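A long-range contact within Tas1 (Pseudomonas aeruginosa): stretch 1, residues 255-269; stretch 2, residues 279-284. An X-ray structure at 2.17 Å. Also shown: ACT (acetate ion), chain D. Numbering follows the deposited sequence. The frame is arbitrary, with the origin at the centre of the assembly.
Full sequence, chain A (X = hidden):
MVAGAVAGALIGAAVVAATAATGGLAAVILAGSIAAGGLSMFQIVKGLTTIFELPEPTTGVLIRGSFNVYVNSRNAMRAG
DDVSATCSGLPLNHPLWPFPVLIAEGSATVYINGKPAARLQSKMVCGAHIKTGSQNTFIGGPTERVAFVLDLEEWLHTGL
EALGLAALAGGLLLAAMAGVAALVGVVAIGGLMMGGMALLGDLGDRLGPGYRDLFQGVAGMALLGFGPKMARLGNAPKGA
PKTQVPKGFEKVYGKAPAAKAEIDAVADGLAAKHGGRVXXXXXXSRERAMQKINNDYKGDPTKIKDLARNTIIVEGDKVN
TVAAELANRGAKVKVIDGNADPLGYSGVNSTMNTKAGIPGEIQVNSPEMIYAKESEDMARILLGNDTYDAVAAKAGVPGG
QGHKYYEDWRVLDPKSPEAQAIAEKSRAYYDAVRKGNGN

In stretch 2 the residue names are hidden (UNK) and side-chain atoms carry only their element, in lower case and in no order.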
ATOM      1  N   LYS A 255      15.423  12.171  -9.858  1.00 49.17           N
ATOM      2  CA  LYS A 255      16.177  11.189  -9.094  1.00 52.33           C
ATOM      3  C   LYS A 255      15.605   9.784  -9.223  1.00 51.03           C
ATOM      4  O   LYS A 255      16.211   8.833  -8.711  1.00 52.35           O
ATOM      5  CB  LYS A 255      16.256  11.591  -7.612  1.00 57.19           C
ATOM      6  CG  LYS A 255      16.876  12.980  -7.354  1.00 62.30           C
ATOM      7  CD  LYS A 255      15.861  13.970  -6.789  1.00 66.61           C
ATOM      8  CE  LYS A 255      16.535  15.168  -6.117  1.00 69.18           C
ATOM      9  NZ  LYS A 255      17.760  15.559  -6.847  1.00 71.86           N
ATOM     10  N   ALA A 256      14.477   9.623  -9.902  1.00 52.55           N
ATOM     11  CA  ALA A 256      13.772   8.341  -9.894  1.00 51.09           C
ATOM     12  C   ALA A 256      14.559   7.248 -10.619  1.00 51.38           C
ATOM     13  O   ALA A 256      14.641   6.122 -10.105  1.00 49.10           O
ATOM     14  CB  ALA A 256      12.367   8.514 -10.477  1.00 49.50           C
ATOM     15  N   PRO A 257      15.176   7.522 -11.790  1.00 54.31           N
ATOM     16  CA  PRO A 257      16.067   6.506 -12.384  1.00 51.62           C
ATOM     17  C   PRO A 257      17.182   6.035 -11.458  1.00 50.56           C
ATOM     18  O   PRO A 257      17.450   4.829 -11.386  1.00 49.28           O
ATOM     19  CB  PRO A 257      16.618   7.219 -13.628  1.00 51.36           C
ATOM     20  CG  PRO A 257      15.544   8.153 -14.025  1.00 51.89           C
ATOM     21  CD  PRO A 257      14.945   8.643 -12.726  1.00 53.65           C
ATOM     22  N   ALA A 258      17.841   6.946 -10.737  1.00 52.47           N
ATOM     23  CA  ALA A 258      18.886   6.511  -9.817  1.00 54.55           C
ATOM     24  C   ALA A 258      18.301   5.755  -8.626  1.00 56.12           C
ATOM     25  O   ALA A 258      18.922   4.813  -8.116  1.00 57.22           O
ATOM     26  CB  ALA A 258      19.695   7.709  -9.325  1.00 57.37           C
ATOM     27  N   ALA A 259      17.125   6.167  -8.143  1.00 55.41           N
ATOM     28  CA  ALA A 259      16.509   5.402  -7.061  1.00 55.71           C
ATOM     29  C   ALA A 259      16.122   4.012  -7.548  1.00 46.24           C
ATOM     30  O   ALA A 259      16.329   3.015  -6.840  1.00 46.08           O
ATOM     31  CB  ALA A 259      15.307   6.151  -6.500  1.00 45.99           C
ATOM     32  N   LYS A 260      15.642   3.921  -8.793  1.00 52.63           N
ATOM     33  CA  LYS A 260      15.285   2.624  -9.356  1.00 46.36           C
ATOM     34  C   LYS A 260      16.488   1.693  -9.373  1.00 49.92           C
ATOM     35  O   LYS A 260      16.436   0.576  -8.843  1.00 46.68           O
ATOM     36  CB  LYS A 260      14.714   2.800 -10.761  1.00 46.73           C
ATOM     37  CG  LYS A 260      14.238   1.499 -11.388  1.00 50.93           C
ATOM     38  CD  LYS A 260      14.253   1.581 -12.896  1.00 59.72           C
ATOM     39  CE  LYS A 260      13.512   0.418 -13.526  1.00 62.30           C
ATOM     40  NZ  LYS A 260      13.937  -0.925 -13.022  1.00 61.32           N
ATOM     41  N   ALA A 261      17.606   2.158  -9.948  1.00 49.86           N
ATOM     42  CA  ALA A 261      18.813   1.345  -9.984  1.00 50.81           C
ATOM     43  C   ALA A 261      19.190   0.885  -8.589  1.00 50.51           C
ATOM     44  O   ALA A 261      19.536  -0.283  -8.378  1.00 53.04           O
ATOM     45  CB  ALA A 261      19.968   2.134 -10.617  1.00 52.77           C
ATOM     46  N   GLU A 262      19.098   1.785  -7.612  1.00 47.68           N
ATOM     47  CA  GLU A 262      19.465   1.429  -6.251  1.00 50.21           C
ATOM     48  C   GLU A 262      18.534   0.363  -5.673  1.00 50.41           C
ATOM     49  O   GLU A 262      18.997  -0.660  -5.154  1.00 49.82           O
ATOM     50  CB  GLU A 262      19.472   2.685  -5.387  1.00 58.79           C
ATOM     51  CG  GLU A 262      20.107   2.497  -4.040  1.00 62.99           C
ATOM     52  CD  GLU A 262      20.396   3.824  -3.361  1.00 62.51           C
ATOM     53  OE1 GLU A 262      20.448   4.865  -4.065  1.00 63.61           O
ATOM     54  OE2 GLU A 262      20.548   3.820  -2.124  1.00 59.13           O
ATOM     55  N   ILE A 263      17.212   0.575  -5.742  1.00 49.88           N
ATOM     56  CA  ILE A 263      16.341  -0.431  -5.140  1.00 45.62           C
ATOM     57  C   ILE A 263      16.360  -1.723  -5.958  1.00 53.41           C
ATOM     58  O   ILE A 263      16.224  -2.822  -5.395  1.00 49.43           O
ATOM     59  CB  ILE A 263      14.899   0.087  -4.928  1.00 51.01           C
ATOM     60  CG1 ILE A 263      14.240   0.550  -6.240  1.00 48.81           C
ATOM     61  CG2 ILE A 263      14.860   1.189  -3.831  1.00 44.80           C
ATOM     62  CD1 ILE A 263      12.725   0.820  -6.060  1.00 44.33           C
ATOM     63  N   ASP A 264      16.543  -1.626  -7.284  1.00 52.72           N
ATOM     64  CA  ASP A 264      16.642  -2.840  -8.099  1.00 54.30           C
ATOM     65  C   ASP A 264      17.899  -3.642  -7.778  1.00 51.67           C
ATOM     66  O   ASP A 264      17.868  -4.878  -7.808  1.00 49.35           O
ATOM     67  CB  ASP A 264      16.610  -2.503  -9.588  1.00 56.80           C
ATOM     68  CG  ASP A 264      15.203  -2.218 -10.105  1.00 60.19           C
ATOM     69  OD1 ASP A 264      14.220  -2.315  -9.322  1.00 59.10           O
ATOM     70  OD2 ASP A 264      15.085  -1.906 -11.318  1.00 62.24           O
ATOM     71  N   ALA A 265      19.007  -2.970  -7.455  1.00 51.74           N
ATOM     72  CA  ALA A 265      20.214  -3.701  -7.085  1.00 55.33           C
ATOM     73  C   ALA A 265      20.007  -4.480  -5.786  1.00 55.75           C
ATOM     74  O   ALA A 265      20.314  -5.678  -5.713  1.00 58.00           O
ATOM     75  CB  ALA A 265      21.403  -2.739  -6.976  1.00 49.34           C
ATOM     76  N   VAL A 266      19.454  -3.831  -4.753  1.00 53.01           N
ATOM     77  CA  VAL A 266      19.241  -4.541  -3.492  1.00 51.46           C
ATOM     78  C   VAL A 266      18.153  -5.604  -3.646  1.00 50.20           C
ATOM     79  O   VAL A 266      18.250  -6.699  -3.078  1.00 46.97           O
ATOM     80  CB  VAL A 266      18.930  -3.546  -2.358  1.00 57.05           C
ATOM     81  CG1 VAL A 266      17.888  -2.565  -2.797  1.00 59.06           C
ATOM     82  CG2 VAL A 266      18.433  -4.271  -1.109  1.00 56.79           C
ATOM     83  N   ALA A 267      17.105  -5.307  -4.416  1.00 49.62           N
ATOM     84  CA  ALA A 267      16.076  -6.314  -4.643  1.00 50.26           C
ATOM     85  C   ALA A 267      16.670  -7.585  -5.251  1.00 51.15           C
ATOM     86  O   ALA A 267      16.415  -8.697  -4.759  1.00 50.71           O
ATOM     87  CB  ALA A 267      14.964  -5.746  -5.532  1.00 50.77           C
ATOM     88  N   ASP A 268      17.478  -7.458  -6.310  1.00 53.35           N
ATOM     89  CA  ASP A 268      17.932  -8.696  -6.944  1.00 58.99           C
ATOM     90  C   ASP A 268      18.980  -9.414  -6.108  1.00 55.51           C
ATOM     91  O   ASP A 268      19.025 -10.652  -6.123  1.00 55.52           O
ATOM     92  CB  ASP A 268      18.436  -8.470  -8.360  1.00 67.38           C
ATOM     93  CG  ASP A 268      18.080  -9.646  -9.269  1.00 78.30           C
ATOM     94  OD1 ASP A 268      18.707  -9.796 -10.340  1.00 84.50           O
ATOM     95  OD2 ASP A 268      17.170 -10.439  -8.897  1.00 78.42           O
ATOM     96  N   GLY A 269      19.778  -8.675  -5.337  1.00 56.05           N
ATOM     97  CA  GLY A 269      20.579  -9.294  -4.302  1.00 55.87           C
ATOM     98  C   GLY A 269      19.735 -10.191  -3.423  1.00 53.30           C
ATOM     99  O   GLY A 269      19.925 -11.412  -3.397  1.00 54.71           O
ATOM    100  N   UNK A 279      10.503  -8.661  -9.898  1.00 51.42           N
ATOM    101  CA  UNK A 279       9.753  -8.047 -10.982  1.00 49.15           C
ATOM    102  C   UNK A 279      10.077  -6.562 -10.921  1.00 48.00           C
ATOM    103  O   UNK A 279       9.565  -5.834 -10.064  1.00 46.10           O
ATOM    104  c   UNK A 279       8.254  -8.324 -10.863  1.00 47.96           C
ATOM    105  N   UNK A 280      10.972  -6.127 -11.804  1.00 53.82           N
ATOM    106  CA  UNK A 280      11.306  -4.720 -11.922  1.00 49.37           C
ATOM    107  C   UNK A 280      10.257  -4.022 -12.772  1.00 49.54           C
ATOM    108  O   UNK A 280       9.594  -4.642 -13.600  1.00 66.19           O
ATOM    109  c   UNK A 280      16.366  -5.559 -11.857  1.00 67.09           C
ATOM    110  c   UNK A 280      15.160  -4.895 -12.508  1.00 62.85           C
ATOM    111  n   UNK A 280      16.068  -6.976 -11.521  1.00 69.99           N
ATOM    112  c   UNK A 280      12.691  -4.542 -12.545  1.00 62.58           C
ATOM    113  c   UNK A 280      13.837  -5.216 -11.798  1.00 60.45           C
ATOM    114  N   UNK A 281      10.114  -2.724 -12.570  1.00 48.62           N
ATOM    115  CA  UNK A 281       9.101  -1.935 -13.250  1.00 58.54           C
ATOM    116  C   UNK A 281       9.727  -0.612 -13.659  1.00 56.43           C
ATOM    117  O   UNK A 281      10.708  -0.179 -13.053  1.00 53.33           O
ATOM    118  c   UNK A 281       7.891  -1.682 -12.338  1.00 55.13           C
ATOM    119  N   UNK A 282       9.178   0.056 -14.673  1.00 56.34           N
ATOM    120  CA  UNK A 282       9.686   1.386 -15.027  1.00 55.90           C
ATOM    121  C   UNK A 282       9.251   2.425 -13.998  1.00 53.64           C
ATOM    122  O   UNK A 282       8.423   2.176 -13.116  1.00 47.91           O
ATOM    123  c   UNK A 282       7.770   0.879 -16.359  1.00 54.15           C
ATOM    124  c   UNK A 282       9.057   1.659 -16.396  1.00 53.77           C
ATOM    125  c   UNK A 282       8.076  -0.365 -15.561  1.00 55.24           C
ATOM    126  N   UNK A 283       9.833   3.615 -14.141  1.00 49.85           N
ATOM    127  CA  UNK A 283       9.493   4.753 -13.297  1.00 60.42           C
ATOM    128  C   UNK A 283       8.021   5.095 -13.480  1.00 52.03           C
ATOM    129  O   UNK A 283       7.471   4.958 -14.578  1.00 49.83           O
ATOM    130  c   UNK A 283      12.574   4.742 -12.995  1.00 70.04           C
ATOM    131  c   UNK A 283       9.739   7.271 -13.600  1.00 64.96           C
ATOM    132  c   UNK A 283      10.428   5.926 -13.660  1.00 64.29           C
ATOM    133  c   UNK A 283      11.661   5.921 -12.764  1.00 67.96           C
ATOM    134  N   UNK A 284       7.357   5.506 -12.398  1.00 48.41           N
ATOM    135  CA  UNK A 284       5.950   5.879 -12.504  1.00 52.32           C
ATOM    136  C   UNK A 284       5.775   6.923 -13.600  1.00 58.34           C
ATOM    137  O   UNK A 284       6.578   7.848 -13.722  1.00 47.55           O
ATOM    138  c   UNK A 284       2.427   5.786  -9.306  1.00 58.51           C
ATOM    139  n   UNK A 284       3.021   4.410  -9.390  1.00 63.00           N
ATOM    140  c   UNK A 284       3.924   6.628 -11.134  1.00 51.08           C
ATOM    141  c   UNK A 284       3.411   6.883  -9.719  1.00 52.05           C
ATOM    142  c   UNK A 284       5.433   6.428 -11.173  1.00 50.02           C
TER
HETATM  143  C   ACT D 502       1.794   3.002 -12.149  1.00 53.88           C
HETATM  144  O   ACT D 502       1.049   3.849 -11.575  1.00 54.78           O
HETATM  145  OXT ACT D 502       2.142   1.873 -11.731  1.00 53.70           O
HETATM  146  CH3 ACT D 502       2.354   3.428 -13.571  1.00 52.83           C

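Position 279 carries a single side-chain carbon beyond CA, pointing away from the helix of stretch 1; its CB lies 8.6 Å from Asp264 OD1, the nearest atom of stretch 1. One carbon and nothing more makes it alanine, Ala279, a strand residue that takes no part in the contact.

At position 280 four carbons run in an unbranched row and end in a nitrogen. The row leaves the backbone toward the helix and passes along Asp264 and Asp268. This is lysine, Lys280, with an m rotamer at chi1 and t at chi2 and chi3, so the chain is nearly straight until its last bond. Its CD lies 3.2 Å from Asp264 OD2, while its NZ stands 4.0 Å from Asp268 OD1: opposite charges near each other, but too far apart for a salt bridge. Its CB is also 3.9 Å from Lys260 NZ.

Position 281 again has one side-chain carbon, directed sideways and touching nothing on stretch 1; its backbone O is what meets Lys260. The single carbon makes it alanine. The O of Ala281 lies 2.9 Å from Lys260 CE. Lys260 NZ is 3.3 Å from the same Ala281 O, yet the angle is poor and no hydrogen bond forms.

At position 282 three carbons close a ring onto the backbone N. These carbons stay out of contact range of stretch 1, and it is the CA that comes closest to Lys260. The closed ring identifies proline. The CA-to-CB bond of Pro282 points away from the helix, and its CA lies 4.2 Å from Lys260 CE.

Position 283 has four carbons, forked at the first, with one arm two carbons long. They face Ala256, Pro257 and Lys260, and the beta-branched pattern is that of isoleucine. Ile283 CG1 packs 3.5 Å from Ala256 CB, and its CD1 reaches 3.6 Å from Lys260 CD and 4.0 Å from Pro257 CA.

Position 284 has four carbons in a row ending in nitrogen, and no atom of it contacts stretch 1. It is lysine, Lys284; its end leads away from the helix, and its NZ makes a weak hydrogen bond of 3.0 Å to O of the acetate ion.

The contact is modest, burying 361 Å² in all, with no hydrogen bond between the stretches. Ala256, Lys260 and Asp264 recur at four-residue intervals, about one helical turn, and so present their CA-to-CB bonds toward the same segment. Ile283 fills the apolar end against Ala256 and Pro257, the aliphatic part of Lys260 covers the middle, and Lys280 lies along the acidic end, where its long chain supplies packing and its charge a looser attraction to Asp268.

Stretch 2 279-284: AKAPIK
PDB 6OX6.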